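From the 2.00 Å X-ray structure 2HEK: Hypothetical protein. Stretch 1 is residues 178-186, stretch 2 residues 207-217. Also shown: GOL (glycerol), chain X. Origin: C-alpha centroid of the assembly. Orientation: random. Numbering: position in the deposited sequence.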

# COMPACT_ATOMS: atom_id res chain seq x y z
N GLY A 178 5.40 -0.08 -11.97
CA GLY A 178 4.07 0.37 -12.45
C GLY A 178 3.11 0.69 -11.29
O GLY A 178 3.37 0.31 -10.13
N PHE A 179 2.01 1.38 -11.60
CA PHE A 179 0.84 1.38 -10.71
C PHE A 179 -0.17 0.40 -11.33
O PHE A 179 -0.62 0.61 -12.41
CB PHE A 179 0.23 2.80 -10.53
CG PHE A 179 -0.99 2.83 -9.62
CD1 PHE A 179 -0.90 2.45 -8.28
CD2 PHE A 179 -2.23 3.25 -10.09
CE1 PHE A 179 -2.03 2.47 -7.41
CE2 PHE A 179 -3.38 3.28 -9.23
CZ PHE A 179 -3.27 2.89 -7.90
N PHE A 180 -0.57 -0.63 -10.61
CA PHE A 180 -1.37 -1.67 -11.23
C PHE A 180 -2.86 -1.85 -10.76
O PHE A 180 -3.46 -2.94 -10.95
CB PHE A 180 -0.59 -2.98 -11.11
CG PHE A 180 0.79 -2.94 -11.79
CD1 PHE A 180 1.94 -2.47 -11.12
CD2 PHE A 180 0.93 -3.37 -13.10
CE1 PHE A 180 3.22 -2.49 -11.76
CE2 PHE A 180 2.20 -3.37 -13.73
CZ PHE A 180 3.34 -2.92 -13.07
N ASP A 181 -3.46 -0.79 -10.22
CA ASP A 181 -4.81 -0.87 -9.71
C ASP A 181 -5.69 -0.16 -10.74
O ASP A 181 -5.67 1.09 -10.86
CB ASP A 181 -4.92 -0.22 -8.31
CG ASP A 181 -6.38 -0.15 -7.77
OD1 ASP A 181 -7.37 -0.23 -8.54
OD2 ASP A 181 -6.52 0.00 -6.53
N TYR A 182 -6.46 -0.96 -11.50
CA TYR A 182 -7.22 -0.43 -12.62
C TYR A 182 -8.71 -0.15 -12.30
O TYR A 182 -9.52 -0.05 -13.17
CB TYR A 182 -7.01 -1.31 -13.87
CG TYR A 182 -5.54 -1.69 -14.21
CD1 TYR A 182 -5.19 -3.03 -14.39
CD2 TYR A 182 -4.52 -0.73 -14.29
CE1 TYR A 182 -3.88 -3.42 -14.66
CE2 TYR A 182 -3.18 -1.12 -14.56
CZ TYR A 182 -2.89 -2.47 -14.75
OH TYR A 182 -1.61 -2.92 -15.06
N ASP A 183 -9.06 0.05 -11.03
CA ASP A 183 -10.41 0.42 -10.61
C ASP A 183 -10.85 1.72 -11.29
O ASP A 183 -11.95 1.81 -11.85
CB ASP A 183 -10.41 0.61 -9.11
CG ASP A 183 -11.78 0.58 -8.52
OD1 ASP A 183 -12.46 1.65 -8.53
OD2 ASP A 183 -12.15 -0.52 -8.02
N ARG A 184 -9.99 2.73 -11.24
CA ARG A 184 -10.21 3.98 -11.94
C ARG A 184 -10.38 3.79 -13.45
O ARG A 184 -11.33 4.30 -14.02
CB ARG A 184 -9.09 5.01 -11.63
CG ARG A 184 -9.25 6.37 -12.37
CD ARG A 184 -10.60 7.06 -12.06
NE ARG A 184 -10.58 8.42 -12.59
CZ ARG A 184 -11.58 9.29 -12.50
NH1 ARG A 184 -12.70 8.97 -11.84
NH2 ARG A 184 -11.44 10.50 -13.03
N LEU A 185 -9.48 3.03 -14.08
CA LEU A 185 -9.59 2.81 -15.52
C LEU A 185 -10.93 2.16 -15.85
O LEU A 185 -11.66 2.65 -16.72
CB LEU A 185 -8.44 1.92 -16.05
CG LEU A 185 -8.45 1.67 -17.56
CD1 LEU A 185 -8.51 2.97 -18.46
CD2 LEU A 185 -7.28 0.77 -17.97
N ILE A 186 -11.25 1.09 -15.14
CA ILE A 186 -12.56 0.42 -15.34
C ILE A 186 -13.72 1.43 -15.24
O ILE A 186 -14.61 1.44 -16.08
CB ILE A 186 -12.75 -0.74 -14.36
CG1 ILE A 186 -11.83 -1.91 -14.76
CG2 ILE A 186 -14.24 -1.20 -14.27
CD1 ILE A 186 -11.71 -3.02 -13.75
N GLU A 207 -3.04 6.22 -19.83
CA GLU A 207 -1.59 6.44 -19.82
C GLU A 207 -0.93 5.55 -18.76
O GLU A 207 0.07 4.90 -19.05
CB GLU A 207 -1.30 7.94 -19.54
CG GLU A 207 -1.63 8.83 -20.77
CD GLU A 207 -1.42 10.32 -20.56
OE1 GLU A 207 -1.28 10.76 -19.40
OE2 GLU A 207 -1.42 11.05 -21.59
N ASN A 208 -1.45 5.54 -17.54
CA ASN A 208 -0.84 4.75 -16.49
C ASN A 208 -0.86 3.25 -16.85
O ASN A 208 0.11 2.52 -16.64
CB ASN A 208 -1.59 4.94 -15.15
CG ASN A 208 -1.06 4.02 -14.08
OD1 ASN A 208 0.09 4.10 -13.73
ND2 ASN A 208 -1.88 3.08 -13.62
N PHE A 209 -1.98 2.79 -17.38
CA PHE A 209 -2.11 1.38 -17.79
C PHE A 209 -1.06 0.99 -18.83
O PHE A 209 -0.38 -0.03 -18.68
CB PHE A 209 -3.55 1.15 -18.31
CG PHE A 209 -3.75 -0.21 -18.88
CD1 PHE A 209 -3.89 -1.31 -18.04
CD2 PHE A 209 -3.73 -0.41 -20.26
CE1 PHE A 209 -4.04 -2.62 -18.57
CE2 PHE A 209 -3.89 -1.72 -20.81
CZ PHE A 209 -4.05 -2.82 -19.95
N LEU A 210 -0.88 1.80 -19.87
CA LEU A 210 0.11 1.51 -20.91
C LEU A 210 1.56 1.55 -20.39
O LEU A 210 2.37 0.74 -20.83
CB LEU A 210 -0.03 2.48 -22.12
CG LEU A 210 -1.43 2.41 -22.77
CD1 LEU A 210 -1.62 3.64 -23.65
CD2 LEU A 210 -1.59 1.07 -23.59
N ILE A 211 1.86 2.48 -19.48
CA ILE A 211 3.19 2.54 -18.85
C ILE A 211 3.42 1.33 -17.95
O ILE A 211 4.52 0.71 -17.95
CB ILE A 211 3.38 3.80 -17.96
CG1 ILE A 211 3.27 5.09 -18.78
CG2 ILE A 211 4.73 3.73 -17.27
CD1 ILE A 211 4.20 5.18 -19.96
N SER A 212 2.39 0.97 -17.19
CA SER A 212 2.51 -0.23 -16.34
C SER A 212 2.78 -1.46 -17.20
O SER A 212 3.62 -2.32 -16.87
CB SER A 212 1.30 -0.36 -15.43
OG SER A 212 0.23 -1.07 -16.07
N ARG A 213 2.13 -1.55 -18.35
CA ARG A 213 2.40 -2.67 -19.28
C ARG A 213 3.84 -2.62 -19.81
O ARG A 213 4.53 -3.66 -19.88
CB ARG A 213 1.37 -2.63 -20.42
CG ARG A 213 1.46 -3.74 -21.40
CD ARG A 213 0.37 -3.56 -22.51
NE ARG A 213 0.39 -4.70 -23.44
CZ ARG A 213 1.05 -4.71 -24.61
NH1 ARG A 213 1.75 -3.64 -25.01
NH2 ARG A 213 1.01 -5.79 -25.37
N TYR A 214 4.31 -1.43 -20.18
CA TYR A 214 5.73 -1.29 -20.60
C TYR A 214 6.67 -1.84 -19.52
O TYR A 214 7.61 -2.59 -19.82
CB TYR A 214 6.09 0.19 -20.85
CG TYR A 214 7.57 0.47 -20.93
CD1 TYR A 214 8.26 0.37 -22.16
CD2 TYR A 214 8.29 0.87 -19.79
CE1 TYR A 214 9.66 0.66 -22.24
CE2 TYR A 214 9.64 1.15 -19.86
CZ TYR A 214 10.33 1.05 -21.06
OH TYR A 214 11.70 1.35 -21.07
N PHE A 215 6.46 -1.45 -18.26
CA PHE A 215 7.33 -1.97 -17.19
C PHE A 215 7.32 -3.49 -17.07
O PHE A 215 8.38 -4.11 -16.89
CB PHE A 215 6.99 -1.33 -15.86
CG PHE A 215 7.56 0.05 -15.71
CD1 PHE A 215 6.73 1.15 -15.48
CD2 PHE A 215 8.95 0.25 -15.76
CE1 PHE A 215 7.28 2.46 -15.29
CE2 PHE A 215 9.50 1.53 -15.60
CZ PHE A 215 8.64 2.64 -15.37
N MET A 216 6.15 -4.11 -17.15
CA MET A 216 6.12 -5.58 -17.06
C MET A 216 6.92 -6.23 -18.19
O MET A 216 7.60 -7.23 -17.95
CB MET A 216 4.69 -6.11 -17.03
CG MET A 216 3.94 -5.73 -15.73
SD MET A 216 4.85 -6.26 -14.22
CE MET A 216 4.95 -8.02 -14.44
N TYR A 217 6.84 -5.68 -19.40
CA TYR A 217 7.63 -6.21 -20.53
C TYR A 217 9.12 -6.06 -20.34
O TYR A 217 9.87 -7.04 -20.50
CB TYR A 217 7.18 -5.62 -21.89
CG TYR A 217 6.03 -6.41 -22.41
CD1 TYR A 217 4.73 -6.11 -22.03
CD2 TYR A 217 6.26 -7.56 -23.17
CE1 TYR A 217 3.67 -6.90 -22.43
CE2 TYR A 217 5.20 -8.36 -23.59
CZ TYR A 217 3.91 -8.01 -23.21
OH TYR A 217 2.84 -8.78 -23.63
C1 GOL X . 3.81 3.85 -13.45
O1 GOL X . 2.69 2.99 -13.64
C2 GOL X . 3.49 4.87 -12.37
O2 GOL X . 2.33 5.59 -12.70
C3 GOL X . 4.62 5.86 -12.12
O3 GOL X . 4.52 6.35 -10.78

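Residues 207-217 lie within one continuous helix, as the regular i to i+4 bonds attest, among them Ser-212 N to Asn-208 O (2.8 Å) and Met-216 N to Ser-212 O (3.1 Å). The first stretch is extended or turning until Tyr-182, the N-cap residue of a helix starting at Asp-183; Asp-181 OD1 accepts a hydrogen bond from Asp-183 N (3.0 Å, 164°). The backbones come closest where Gly-178 CA lies 4.2 Å from Ser-212 CA. An ideal CB on Gly-178 would point toward the helix and fall a tight 3.0 Å from Ser-212 CB, but its outright clash would be within its own stretch, 2.2 Å from Phe-180 CZ.

Two hydrogen bonds join the stretches. Asn-208 ND2 donates to the backbone oxygen Phe-179 O (3.0 Å, 154°), tying the loop to the helix. Tyr-182 OH donates to Ser-212 OG at 2.8 Å, and Ser-212 OG in turn donates to Phe-209 O (2.9 Å), so the serine hydroxyl relays the contact to its own helix backbone.

Aromatic rings fill the space around these polar links. The edge of Phe-209 meets the face of Tyr-182, with centroids 5.0 Å apart, planes at 78° and Phe-209 CD1 3.6 Å from Tyr-182 CE2. Leu-185 CD2 packs against Phe-209 CB at 3.8 Å. Ser-212 CB sits over a face of Phe-180, 4.0 Å from the ring centroid and 29° off the normal, a CH-pi geometry. Met-216 approaches the same ring obliquely: its SD is 4.7 Å from the Phe-180 centroid, 51° off the normal, while its CG reaches Phe-180 CE2 at 3.5 Å.

A glycerol, probably from the crystallisation liquor, bridges the stretches: its O1 accepts from Phe-179 N (2.7 Å, 153°) and donates to Asn-208 OD1 (2.8 Å). The Asn-208 amide thus engages loop backbone through ND2 and glycerol through OD1.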